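Nucleotidyl transferase (Methanothermobacter thermautotrophicus, PDB 6PLJ) probably transfers nucleotidyl groups and may take part in synthesis of the pseudomurein cell wall of this archaeon. Local coordinates at residues V75-V80 / D97-R102; S26-A31 / I79-H84; V62-V67 / E91-M96; I126-G131 / M172-G177. One frame throughout, in Å; residues are numbered along the deposited sequence. Where two conformers were deposited one is given.

Contact 1: V75-V80 / D97-R102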
loop_
_atom_site.group_PDB
_atom_site.type_symbol
_atom_site.label_atom_id
_atom_site.label_comp_id
_atom_site.label_asym_id
_atom_site.label_seq_id
_atom_site.Cartn_x
_atom_site.Cartn_y
_atom_site.Cartn_z
ATOM N N VAL A 75 0.453 -11.937 -7.759
ATOM C CA VAL A 75 1.316 -12.342 -6.648
ATOM C C VAL A 75 1.022 -13.765 -6.161
ATOM O O VAL A 75 -0.103 -14.261 -6.291
ATOM C CB VAL A 75 1.218 -11.352 -5.461
ATOM C CG1 VAL A 75 1.717 -9.978 -5.904
ATOM C CG2 VAL A 75 -0.183 -11.313 -4.871
ATOM N N ASP A 76 2.033 -14.411 -5.592
ATOM C CA ASP A 76 1.893 -15.791 -5.104
ATOM C C ASP A 76 1.103 -15.882 -3.801
ATOM O O ASP A 76 0.544 -16.917 -3.496
ATOM C CB ASP A 76 3.264 -16.423 -4.892
ATOM C CG ASP A 76 4.010 -16.609 -6.183
ATOM O OD1 ASP A 76 3.501 -17.315 -7.074
ATOM O OD2 ASP A 76 5.108 -16.079 -6.321
ATOM N N GLU A 77 1.096 -14.808 -3.023
ATOM C CA GLU A 77 0.317 -14.732 -1.789
ATOM C C GLU A 77 0.140 -13.279 -1.428
ATOM O O GLU A 77 0.907 -12.437 -1.894
ATOM C CB GLU A 77 1.001 -15.453 -0.627
ATOM C CG GLU A 77 2.287 -14.763 -0.166
ATOM C CD GLU A 77 2.996 -15.459 0.967
ATOM O OE1 GLU A 77 2.392 -16.358 1.593
ATOM O OE2 GLU A 77 4.155 -15.089 1.234
ATOM N N CYS A 78 -0.866 -12.996 -0.605
ATOM C CA CYS A 78 -1.105 -11.656 -0.101
ATOM C C CYS A 78 -1.256 -11.697 1.414
ATOM O O CYS A 78 -2.164 -12.354 1.941
ATOM C CB CYS A 78 -2.354 -11.070 -0.739
ATOM S SG CYS A 78 -2.650 -9.352 -0.246
ATOM N N ILE A 79 -0.334 -11.016 2.088
ATOM C CA ILE A 79 -0.349 -10.803 3.522
ATOM C C ILE A 79 -1.024 -9.467 3.753
ATOM O O ILE A 79 -0.745 -8.515 3.034
ATOM C CB ILE A 79 1.096 -10.760 4.093
ATOM C CG1 ILE A 79 1.690 -12.177 4.189
ATOM C CG2 ILE A 79 1.123 -10.172 5.502
ATOM C CD1 ILE A 79 1.743 -12.970 2.925
ATOM N N VAL A 80 -1.915 -9.395 4.732
ATOM C CA VAL A 80 -2.515 -8.119 5.102
ATOM C C VAL A 80 -2.203 -7.881 6.563
ATOM O O VAL A 80 -2.460 -8.752 7.398
ATOM C CB VAL A 80 -4.030 -8.092 4.892
ATOM C CG1 VAL A 80 -4.583 -6.741 5.301
ATOM C CG2 VAL A 80 -4.385 -8.396 3.445
ATOM N N ASP A 97 -8.751 -14.433 -0.074
ATOM C CA ASP A 97 -7.636 -15.356 0.077
ATOM C C ASP A 97 -6.396 -14.586 0.518
ATOM O O ASP A 97 -5.514 -14.289 -0.278
ATOM C CB ASP A 97 -7.415 -16.116 -1.232
ATOM C CG ASP A 97 -6.344 -17.187 -1.125
ATOM O OD1 ASP A 97 -6.036 -17.665 -0.024
ATOM O OD2 ASP A 97 -5.786 -17.534 -2.176
ATOM N N VAL A 98 -6.379 -14.225 1.790
ATOM C CA VAL A 98 -5.267 -13.474 2.383
ATOM C C VAL A 98 -4.823 -14.100 3.684
ATOM O O VAL A 98 -5.590 -14.817 4.329
ATOM C CB VAL A 98 -5.636 -12.003 2.674
ATOM C CG1 VAL A 98 -5.912 -11.266 1.383
ATOM C CG2 VAL A 98 -6.828 -11.878 3.612
ATOM N N ARG A 99 -3.593 -13.791 4.069
ATOM C CA ARG A 99 -3.014 -14.184 5.333
ATOM C C ARG A 99 -2.928 -12.925 6.174
ATOM O O ARG A 99 -2.198 -11.998 5.831
ATOM C CB ARG A 99 -1.632 -14.798 5.092
ATOM C CG ARG A 99 -0.801 -15.063 6.332
ATOM C CD ARG A 99 0.479 -15.804 5.990
ATOM N NE ARG A 99 0.218 -17.117 5.423
ATOM C CZ ARG A 99 0.018 -18.240 6.123
ATOM N NH1 ARG A 99 0.084 -18.259 7.458
ATOM N NH2 ARG A 99 -0.206 -19.372 5.472
ATOM N N VAL A 100 -3.703 -12.892 7.250
ATOM C CA VAL A 100 -3.771 -11.724 8.116
ATOM C C VAL A 100 -2.802 -11.860 9.275
ATOM O O VAL A 100 -2.780 -12.893 9.961
ATOM C CB VAL A 100 -5.188 -11.536 8.677
ATOM C CG1 VAL A 100 -5.220 -10.388 9.677
ATOM C CG2 VAL A 100 -6.176 -11.286 7.541
ATOM N N VAL A 101 -2.013 -10.813 9.500
ATOM C CA VAL A 101 -1.183 -10.703 10.695
ATOM C C VAL A 101 -1.502 -9.389 11.361
ATOM O O VAL A 101 -1.622 -8.364 10.706
ATOM C CB VAL A 101 0.331 -10.842 10.433
ATOM C CG1 VAL A 101 0.629 -12.260 9.956
ATOM C CG2 VAL A 101 0.858 -9.822 9.444
ATOM N N ARG A 102 -1.673 -9.430 12.676
ATOM C CA ARG A 102 -2.086 -8.243 13.404
ATOM C C ARG A 102 -0.888 -7.626 14.123
ATOM O O ARG A 102 -0.063 -8.335 14.723
ATOM C CB ARG A 102 -3.218 -8.609 14.361
ATOM C CG ARG A 102 -4.060 -7.431 14.787
ATOM C CD ARG A 102 -5.099 -7.854 15.811
ATOM N NE ARG A 102 -6.282 -8.508 15.246
ATOM C CZ ARG A 102 -7.384 -8.768 15.953
ATOM N NH1 ARG A 102 -7.441 -8.459 17.250
ATOM N NH2 ARG A 102 -8.432 -9.349 15.386
HETATM O O HOH W 1 -0.039 -17.141 2.594
HETATM O O HOH W 2 -2.879 -15.025 -0.518
#

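Contact 2: S26-A31 / I79-H84. With EDO (1,2-ethanediol), chain F.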
loop_
_atom_site.group_PDB
_atom_site.type_symbol
_atom_site.label_atom_id
_atom_site.label_comp_id
_atom_site.label_asym_id
_atom_site.label_seq_id
_atom_site.Cartn_x
_atom_site.Cartn_y
_atom_site.Cartn_z
ATOM N N SER A 26 5.540 -12.063 -2.826
ATOM C CA SER A 26 4.511 -11.916 -1.799
ATOM C C SER A 26 4.063 -10.474 -1.772
ATOM O O SER A 26 4.902 -9.570 -1.843
ATOM C CB SER A 26 5.080 -12.229 -0.427
ATOM O OG SER A 26 5.539 -13.563 -0.357
ATOM N N ALA A 27 2.767 -10.242 -1.660
ATOM C CA ALA A 27 2.295 -8.893 -1.379
ATOM C C ALA A 27 2.130 -8.713 0.108
ATOM O O ALA A 27 1.766 -9.641 0.824
ATOM C CB ALA A 27 1.002 -8.599 -2.089
ATOM N N VAL A 28 2.405 -7.501 0.564
ATOM C CA VAL A 28 2.135 -7.098 1.932
ATOM C C VAL A 28 1.293 -5.836 1.820
ATOM O O VAL A 28 1.755 -4.821 1.262
ATOM C CB VAL A 28 3.428 -6.840 2.716
ATOM C CG1 VAL A 28 3.119 -6.187 4.063
ATOM C CG2 VAL A 28 4.197 -8.144 2.903
ATOM N N VAL A 29 0.067 -5.907 2.315
ATOM C CA VAL A 29 -0.838 -4.765 2.328
ATOM C C VAL A 29 -0.876 -4.219 3.744
ATOM O O VAL A 29 -1.257 -4.926 4.689
ATOM C CB VAL A 29 -2.250 -5.158 1.852
ATOM C CG1 VAL A 29 -3.195 -3.959 1.912
ATOM C CG2 VAL A 29 -2.180 -5.743 0.440
ATOM N N ALA A 30 -0.466 -2.966 3.891
ATOM C CA ALA A 30 -0.505 -2.303 5.189
ATOM C C ALA A 30 -1.906 -1.744 5.401
ATOM O O ALA A 30 -2.317 -0.822 4.701
ATOM C CB ALA A 30 0.536 -1.209 5.254
ATOM N N ALA A 31 -2.629 -2.316 6.356
ATOM C CA ALA A 31 -4.033 -1.989 6.578
ATOM C C ALA A 31 -4.279 -1.769 8.070
ATOM O O ALA A 31 -5.347 -2.105 8.578
ATOM C CB ALA A 31 -4.916 -3.090 6.019
ATOM N N ILE A 79 -0.334 -11.016 2.088
ATOM C CA ILE A 79 -0.349 -10.803 3.522
ATOM C C ILE A 79 -1.024 -9.467 3.753
ATOM O O ILE A 79 -0.745 -8.515 3.034
ATOM C CB ILE A 79 1.096 -10.760 4.093
ATOM C CG1 ILE A 79 1.690 -12.177 4.189
ATOM C CG2 ILE A 79 1.123 -10.172 5.502
ATOM C CD1 ILE A 79 1.743 -12.970 2.925
ATOM N N VAL A 80 -1.915 -9.395 4.732
ATOM C CA VAL A 80 -2.515 -8.119 5.102
ATOM C C VAL A 80 -2.203 -7.881 6.563
ATOM O O VAL A 80 -2.460 -8.752 7.398
ATOM C CB VAL A 80 -4.030 -8.092 4.892
ATOM C CG1 VAL A 80 -4.583 -6.741 5.301
ATOM C CG2 VAL A 80 -4.385 -8.396 3.445
ATOM N N VAL A 81 -1.646 -6.709 6.856
ATOM C CA VAL A 81 -1.277 -6.346 8.216
ATOM C C VAL A 81 -2.377 -5.475 8.765
ATOM O O VAL A 81 -2.682 -4.432 8.183
ATOM C CB VAL A 81 0.066 -5.613 8.261
ATOM C CG1 VAL A 81 0.480 -5.347 9.701
ATOM C CG2 VAL A 81 1.136 -6.443 7.558
ATOM N N THR A 82 -2.934 -5.890 9.898
ATOM C CA THR A 82 -4.049 -5.183 10.513
ATOM C C THR A 82 -3.639 -4.663 11.890
ATOM O O THR A 82 -2.599 -5.027 12.427
ATOM C CB THR A 82 -5.288 -6.099 10.622
ATOM O OG1 THR A 82 -4.967 -7.251 11.415
ATOM C CG2 THR A 82 -5.753 -6.550 9.227
ATOM N N GLY A 83 -4.445 -3.766 12.435
ATOM C CA GLY A 83 -4.150 -3.198 13.748
ATOM C C GLY A 83 -5.311 -2.342 14.183
ATOM O O GLY A 83 -6.211 -2.804 14.881
ATOM N N HIS A 84 -5.313 -1.103 13.721
ATOM C CA HIS A 84 -6.412 -0.215 14.008
ATOM C C HIS A 84 -7.723 -0.756 13.475
ATOM O O HIS A 84 -7.845 -1.034 12.275
ATOM C CB HIS A 84 -6.185 1.175 13.445
ATOM C CG HIS A 84 -7.225 2.131 13.892
ATOM N ND1 HIS A 84 -7.389 2.454 15.226
ATOM C CD2 HIS A 84 -8.182 2.798 13.217
ATOM C CE1 HIS A 84 -8.406 3.285 15.340
ATOM N NE2 HIS A 84 -8.893 3.525 14.140
HETATM C C1 EDO F . -0.594 0.692 7.762
HETATM O O1 EDO F . -0.542 -0.309 8.577
HETATM C C2 EDO F . -1.853 0.922 7.195
HETATM O O2 EDO F . -1.592 1.774 6.130
HETATM O O HOH W 3 -6.631 -2.980 10.783
#

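Contact 3: V62-V67 / E91-M96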
loop_
_atom_site.group_PDB
_atom_site.type_symbol
_atom_site.label_atom_id
_atom_site.label_comp_id
_atom_site.label_asym_id
_atom_site.label_seq_id
_atom_site.Cartn_x
_atom_site.Cartn_y
_atom_site.Cartn_z
ATOM N N VAL A 62 -13.128 -0.193 0.692
ATOM C CA VAL A 62 -11.825 0.270 0.244
ATOM C C VAL A 62 -10.787 -0.836 0.394
ATOM O O VAL A 62 -10.029 -1.094 -0.525
ATOM C CB VAL A 62 -11.416 1.548 1.033
ATOM C CG1 VAL A 62 -9.920 1.858 0.940
ATOM C CG2 VAL A 62 -12.218 2.737 0.526
ATOM N N ILE A 63 -10.717 -1.454 1.576
ATOM C CA ILE A 63 -9.669 -2.453 1.793
ATOM C C ILE A 63 -9.846 -3.670 0.886
ATOM O O ILE A 63 -8.866 -4.185 0.345
ATOM C CB ILE A 63 -9.506 -2.849 3.282
ATOM C CG1 ILE A 63 -8.279 -3.757 3.466
ATOM C CG2 ILE A 63 -10.751 -3.524 3.858
ATOM C CD1 ILE A 63 -6.969 -3.130 3.032
ATOM N N GLU A 64 -11.086 -4.095 0.676
ATOM C CA GLU A 64 -11.336 -5.199 -0.250
ATOM C C GLU A 64 -10.909 -4.811 -1.664
ATOM O O GLU A 64 -10.366 -5.644 -2.394
ATOM C CB GLU A 64 -12.812 -5.609 -0.245
ATOM C CG GLU A 64 -13.231 -6.379 0.993
ATOM C CD GLU A 64 -14.739 -6.472 1.137
ATOM O OE1 GLU A 64 -15.326 -7.473 0.652
ATOM O OE2 GLU A 64 -15.326 -5.557 1.750
ATOM N N ALA A 65 -11.166 -3.568 -2.060
ATOM C CA ALA A 65 -10.736 -3.100 -3.377
ATOM C C ALA A 65 -9.223 -3.165 -3.546
ATOM O O ALA A 65 -8.716 -3.631 -4.566
ATOM C CB ALA A 65 -11.246 -1.703 -3.638
ATOM N N THR A 66 -8.495 -2.705 -2.538
ATOM C CA THR A 66 -7.039 -2.752 -2.587
ATOM C C THR A 66 -6.532 -4.183 -2.700
ATOM O O THR A 66 -5.684 -4.471 -3.531
ATOM C CB THR A 66 -6.422 -2.102 -1.354
ATOM O OG1 THR A 66 -6.803 -0.728 -1.337
ATOM C CG2 THR A 66 -4.914 -2.209 -1.358
ATOM N N VAL A 67 -7.046 -5.059 -1.853
ATOM C CA VAL A 67 -6.595 -6.449 -1.830
ATOM C C VAL A 67 -6.919 -7.137 -3.161
ATOM O O VAL A 67 -6.076 -7.847 -3.707
ATOM C CB VAL A 67 -7.192 -7.210 -0.636
ATOM C CG1 VAL A 67 -6.951 -8.712 -0.755
ATOM C CG2 VAL A 67 -6.603 -6.662 0.665
ATOM N N GLU A 91 -13.036 -8.547 9.267
ATOM C CA GLU A 91 -14.361 -8.985 8.831
ATOM C C GLU A 91 -14.605 -8.589 7.376
ATOM O O GLU A 91 -15.152 -9.382 6.617
ATOM C CB GLU A 91 -15.460 -8.443 9.758
ATOM C CG GLU A 91 -16.895 -8.802 9.375
ATOM C CD GLU A 91 -17.160 -10.296 9.259
ATOM O OE1 GLU A 91 -16.531 -11.099 9.991
ATOM O OE2 GLU A 91 -18.014 -10.667 8.428
ATOM N N ALA A 92 -14.174 -7.385 6.978
ATOM C CA ALA A 92 -14.281 -6.946 5.587
ATOM C C ALA A 92 -13.561 -7.896 4.640
ATOM O O ALA A 92 -14.054 -8.155 3.554
ATOM C CB ALA A 92 -13.773 -5.522 5.398
ATOM N N LEU A 93 -12.424 -8.433 5.078
ATOM C CA LEU A 93 -11.611 -9.327 4.258
ATOM C C LEU A 93 -11.943 -10.800 4.397
ATOM O O LEU A 93 -11.316 -11.614 3.731
ATOM C CB LEU A 93 -10.134 -9.124 4.584
ATOM C CG LEU A 93 -9.614 -7.730 4.231
ATOM C CD1 LEU A 93 -8.169 -7.586 4.659
ATOM C CD2 LEU A 93 -9.768 -7.441 2.745
ATOM N N SER A 94 -12.934 -11.137 5.223
ATOM C CA SER A 94 -13.160 -12.526 5.645
ATOM C C SER A 94 -13.393 -13.523 4.503
ATOM O O SER A 94 -13.052 -14.703 4.650
ATOM C CB SER A 94 -14.327 -12.590 6.639
ATOM O OG SER A 94 -15.518 -12.194 6.009
ATOM N N GLY A 95 -13.931 -13.063 3.376
ATOM C CA GLY A 95 -14.109 -13.932 2.199
ATOM C C GLY A 95 -12.908 -14.070 1.270
ATOM O O GLY A 95 -12.981 -14.784 0.262
ATOM N N MET A 96 -11.799 -13.400 1.581
ATOM C CA MET A 96 -10.720 -13.241 0.611
ATOM C C MET A 96 -9.527 -14.108 0.952
ATOM O O MET A 96 -9.302 -14.478 2.104
ATOM C CB MET A 96 -10.303 -11.770 0.521
ATOM C CG MET A 96 -11.448 -10.865 0.114
ATOM S SD MET A 96 -10.888 -9.207 -0.272
ATOM C CE MET A 96 -10.379 -9.362 -1.974
#

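Contact 4: I126-G131 / M172-G177. With EDO (1,2-ethanediol), chain B.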
loop_
_atom_site.group_PDB
_atom_site.type_symbol
_atom_site.label_atom_id
_atom_site.label_comp_id
_atom_site.label_asym_id
_atom_site.label_seq_id
_atom_site.Cartn_x
_atom_site.Cartn_y
_atom_site.Cartn_z
ATOM N N ILE A 126 8.951 -8.630 -2.437
ATOM C CA ILE A 126 7.753 -8.180 -1.755
ATOM C C ILE A 126 7.145 -7.010 -2.515
ATOM O O ILE A 126 7.826 -6.032 -2.774
ATOM C CB ILE A 126 8.039 -7.702 -0.313
ATOM C CG1 ILE A 126 8.853 -8.728 0.497
ATOM C CG2 ILE A 126 6.733 -7.397 0.405
ATOM C CD1 ILE A 126 8.201 -10.075 0.674
ATOM N N LEU A 127 5.853 -7.102 -2.809
ATOM C CA LEU A 127 5.074 -5.963 -3.302
ATOM C C LEU A 127 4.366 -5.352 -2.095
ATOM O O LEU A 127 3.498 -5.993 -1.510
ATOM C CB LEU A 127 4.063 -6.436 -4.343
ATOM C CG LEU A 127 3.065 -5.375 -4.836
ATOM C CD1 LEU A 127 3.804 -4.278 -5.596
ATOM C CD2 LEU A 127 1.987 -6.033 -5.682
ATOM N N CYS A 128 4.757 -4.129 -1.722
ATOM C CA CYS A 128 4.197 -3.431 -0.559
ATOM C C CYS A 128 3.136 -2.465 -1.051
ATOM O O CYS A 128 3.423 -1.625 -1.914
ATOM C CB CYS A 128 5.277 -2.641 0.167
ATOM S SG CYS A 128 6.526 -3.700 0.947
ATOM N N ALA A 129 1.926 -2.580 -0.506
ATOM C CA ALA A 129 0.805 -1.727 -0.905
ATOM C C ALA A 129 0.121 -1.152 0.313
ATOM O O ALA A 129 0.061 -1.783 1.370
ATOM C CB ALA A 129 -0.194 -2.511 -1.735
ATOM N N ALA A 130 -0.394 0.061 0.146
ATOM C CA ALA A 130 -1.161 0.726 1.187
ATOM C C ALA A 130 -2.620 0.339 1.079
ATOM O O ALA A 130 -3.223 0.454 0.015
ATOM C CB ALA A 130 -1.021 2.228 1.039
ATOM N N GLY A 131 -3.214 -0.062 2.198
ATOM C CA GLY A 131 -4.625 -0.427 2.212
ATOM C C GLY A 131 -5.549 0.695 1.767
ATOM O O GLY A 131 -6.583 0.433 1.167
ATOM N N MET A 172 4.136 4.698 -1.986
ATOM C CA MET A 172 3.554 3.384 -2.238
ATOM C C MET A 172 2.738 3.397 -3.521
ATOM O O MET A 172 2.351 4.459 -4.018
ATOM C CB MET A 172 2.621 2.998 -1.096
ATOM C CG MET A 172 3.256 3.045 0.271
ATOM S SD MET A 172 4.357 1.640 0.415
ATOM C CE MET A 172 3.204 0.468 1.105
ATOM N N PRO A 173 2.475 2.220 -4.091
ATOM C CA PRO A 173 3.060 0.900 -3.810
ATOM C C PRO A 173 4.511 0.834 -4.290
ATOM O O PRO A 173 4.934 1.621 -5.140
ATOM C CB PRO A 173 2.193 -0.036 -4.630
ATOM C CG PRO A 173 1.733 0.797 -5.759
ATOM C CD PRO A 173 1.493 2.142 -5.185
ATOM N N LEU A 174 5.259 -0.110 -3.744
ATOM C CA LEU A 174 6.634 -0.341 -4.167
ATOM C C LEU A 174 6.878 -1.827 -4.119
ATOM O O LEU A 174 6.106 -2.577 -3.505
ATOM C CB LEU A 174 7.639 0.425 -3.281
ATOM C CG LEU A 174 7.680 0.081 -1.790
ATOM C CD1 LEU A 174 8.450 -1.206 -1.500
ATOM C CD2 LEU A 174 8.257 1.228 -0.970
ATOM N N ALA A 175 7.941 -2.266 -4.768
ATOM C CA ALA A 175 8.359 -3.660 -4.653
ATOM C C ALA A 175 9.860 -3.686 -4.476
ATOM O O ALA A 175 10.577 -2.851 -5.021
ATOM C CB ALA A 175 7.932 -4.470 -5.853
ATOM N N ALA A 176 10.335 -4.659 -3.713
ATOM C CA ALA A 176 11.755 -4.770 -3.445
ATOM C C ALA A 176 12.079 -6.173 -2.995
ATOM O O ALA A 176 11.209 -6.912 -2.554
ATOM C CB ALA A 176 12.174 -3.781 -2.365
ATOM N N GLY A 177 13.362 -6.504 -3.053
ATOM C CA GLY A 177 13.843 -7.731 -2.425
ATOM C C GLY A 177 13.520 -7.772 -0.946
ATOM O O GLY A 177 13.624 -6.767 -0.241
HETATM C C1 EDO B . 1.364 7.473 -2.739
HETATM O O1 EDO B . 2.186 6.974 -1.661
HETATM C C2 EDO B . 2.005 8.720 -3.316
HETATM O O2 EDO B . 2.008 9.728 -2.298
#

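Contact 1: V75-V80 / D97-R102
Val80 and Val98 form the tightly packed side of this parallel strand pairing: CG2 of Val80 meets CG1 of Val98 at 3.8 Å, the two side chains crossing at a slant. In Val98 that methyl lies opposite the carbonyl carbon (chi1 -65°), which brings it over the neighbouring strand, where it also comes within 4.1 Å of Cys78 SG. The backbones are joined by three hydrogen bonds. Arg99 uses both its N and its O, giving N-H to Cys78 O (2.9 Å) and taking the N-H of Val80 on its O at 2.8 Å; Val101 N then bonds to Val80 O. The other face is looser. There CG2 of Ile79 touches CG2 of Val101, while the exposed Arg99 reaches back toward Glu77 without forming a salt bridge, NE and OE1 standing 4.5 Å apart. A water fills the interval, accepting from Arg99 NE at the guanidinium edge and donating to Glu77 OE1, whose partner oxygen OE2 is held by Ser26. Strand 99-102 ends the sheet within this chain and completes a beta-alpha-beta unit with strand 77-82 and helix 86-92; helix 62-72 covers the Cys78, Val80 and Val98 face.

Contact 2: S26-A31 / I79-H84
Val28, Val29 and Ala30 pair with Ile79, Val80 and Val81 in the parallel core of a Rossmann-like alpha/beta sheet, as expected of a MobA-like NTP transferase domain. Four backbone bonds alternate between the strands. Ile79 N reaches Ala27 O and Val29 N reaches Ile79 O; Val81 N then meets Val29 O at 2.8 Å, almost straight at 176°, whereas the last bond, Ala31 N to Val81 O, is bent to 140°. Side chains close both faces. On one, Val28 CG1 leans against Val81 CG2 at 4.0 Å; in Val28 this methyl points opposite the backbone N (chi1 170°), which carries it along toward Val81. On the other, the CB of Ala31 packs on Val80 CG1 at 3.7 Å. Further out, Leu114 of helix 110-120 covers Val28 and Ala30, and Ile63 of helix 62-72 covers Val29 and Ala31. Thr82 OG1 is held by Glu90. Farther along, a single water links the two segments, donating to Ala31 O and to His84 O, both at 2.7 Å, and accepting from Gly83 N at 2.9 Å.

Contact 3: V62-V67 / E91-M96
Leu93 lies across Ile63 at about a right angle, its CD1 resting 4.0 Å from Ile63 CG1, while its other methyl, CD2, reaches Val67 CG2 at 3.9 Å. One leucine thus spans a full turn of helix 62-72. The second branch of Ile63 also takes part: CG2 touches the CB of Ala92 at 3.9 Å, at the end of helix 86-92. Met96 comes in from the far side of the turn that follows. Its chain bends at the sulfur (chi3 84°), bringing CE against Val67 CG1 at 3.7 Å, and SD lies beside CG of Glu64, the two side chains running obliquely to each other. Beside this apolar group runs the extended Glu64 side chain, and Ala92 O stands over the face of the Glu64 carboxylate, 3.0 Å from CD. Since both Glu64 oxygens and Ala92 O are acceptors, the approach is not a bond, and the carboxylate is instead held through OE2 by Thr61. An alanine in place of Glu64 would leave Thr61 OG1 without this partner and would probably open a gap beside Met96 SD and Leu93 CD2. The segment 91-96 keeps its shape by its own bonds: Glu91 O accepts from both N and OG of Ser94, and a type I turn runs from Leu93 to Met96. Inward, Val67 and Leu93 both rest on Val80. The arrangement is that of neighbouring helices on one face of a Rossmann-like alpha/beta sheet, joined where helix 86-92 gives way to the loop leading into the edge strand.

Contact 4: I126-G131 / M172-G177
Cys128 N gives the shortest bond of this antiparallel pairing, 2.7 Å to Leu174 O. The bond is returned by Leu174 N to Cys128 O at 3.0 Å, making a hydrogen-bonded pair. Two residues away along each strand, Ile126 and Ala176 form a second such pair, in which Ile126 N meets Ala176 O at 177°. Between them Leu127 and Ala175 are a non-hydrogen-bonded pair, their CA atoms only 4.2 Å apart, with Leu127 CD1 over Ala175 CB at 4.1 Å. On the other face CD1 of Leu174 packs against Cys128 CB at 3.9 Å; CG of Leu174 sits between its own backbone N and carbonyl carbon (chi1 61°), which places CD1 by Cys128. At the end of the pairing a cis peptide leads into Pro173, whose CB lies 3.4 Å from Cys128 O. Met172 N donates to a bound ethanediol. Strand 174-177 is where the sheet turns from parallel to antiparallel, with strand 25-31 beyond strand 125-130 and strand 152-157 on its outer flank. Helix 178-184 covers Ile126, Cys128 and Ala176, and helix 138-147 covers Leu127, Pro173 and Ala175.

In the fold
Contacts 1, 2 and 4 are three strand pairings of one mixed sheet, reading 99-102, 77-82, 25-31, 125-130, 174-177 across it. Contacts 1 and 2 share Ile79 and Val80 on strand 77-82, their centres about 7 Å apart; contact 4 lies about 10 Å from contact 2, centre to centre, and is joined to it through Val28 N and Leu127 O. Contact 3 packs helix 62-72 and the end of helix 86-92 against the face bearing Val29, Ala31 and Val80, its centre about 11 Å from those of contacts 1 and 2. Along the chain contact 3 alternates with both of these, and contact 4 opens after all have closed. Together they tie five adjacent strands and the helices on one face into part of the alpha/beta core.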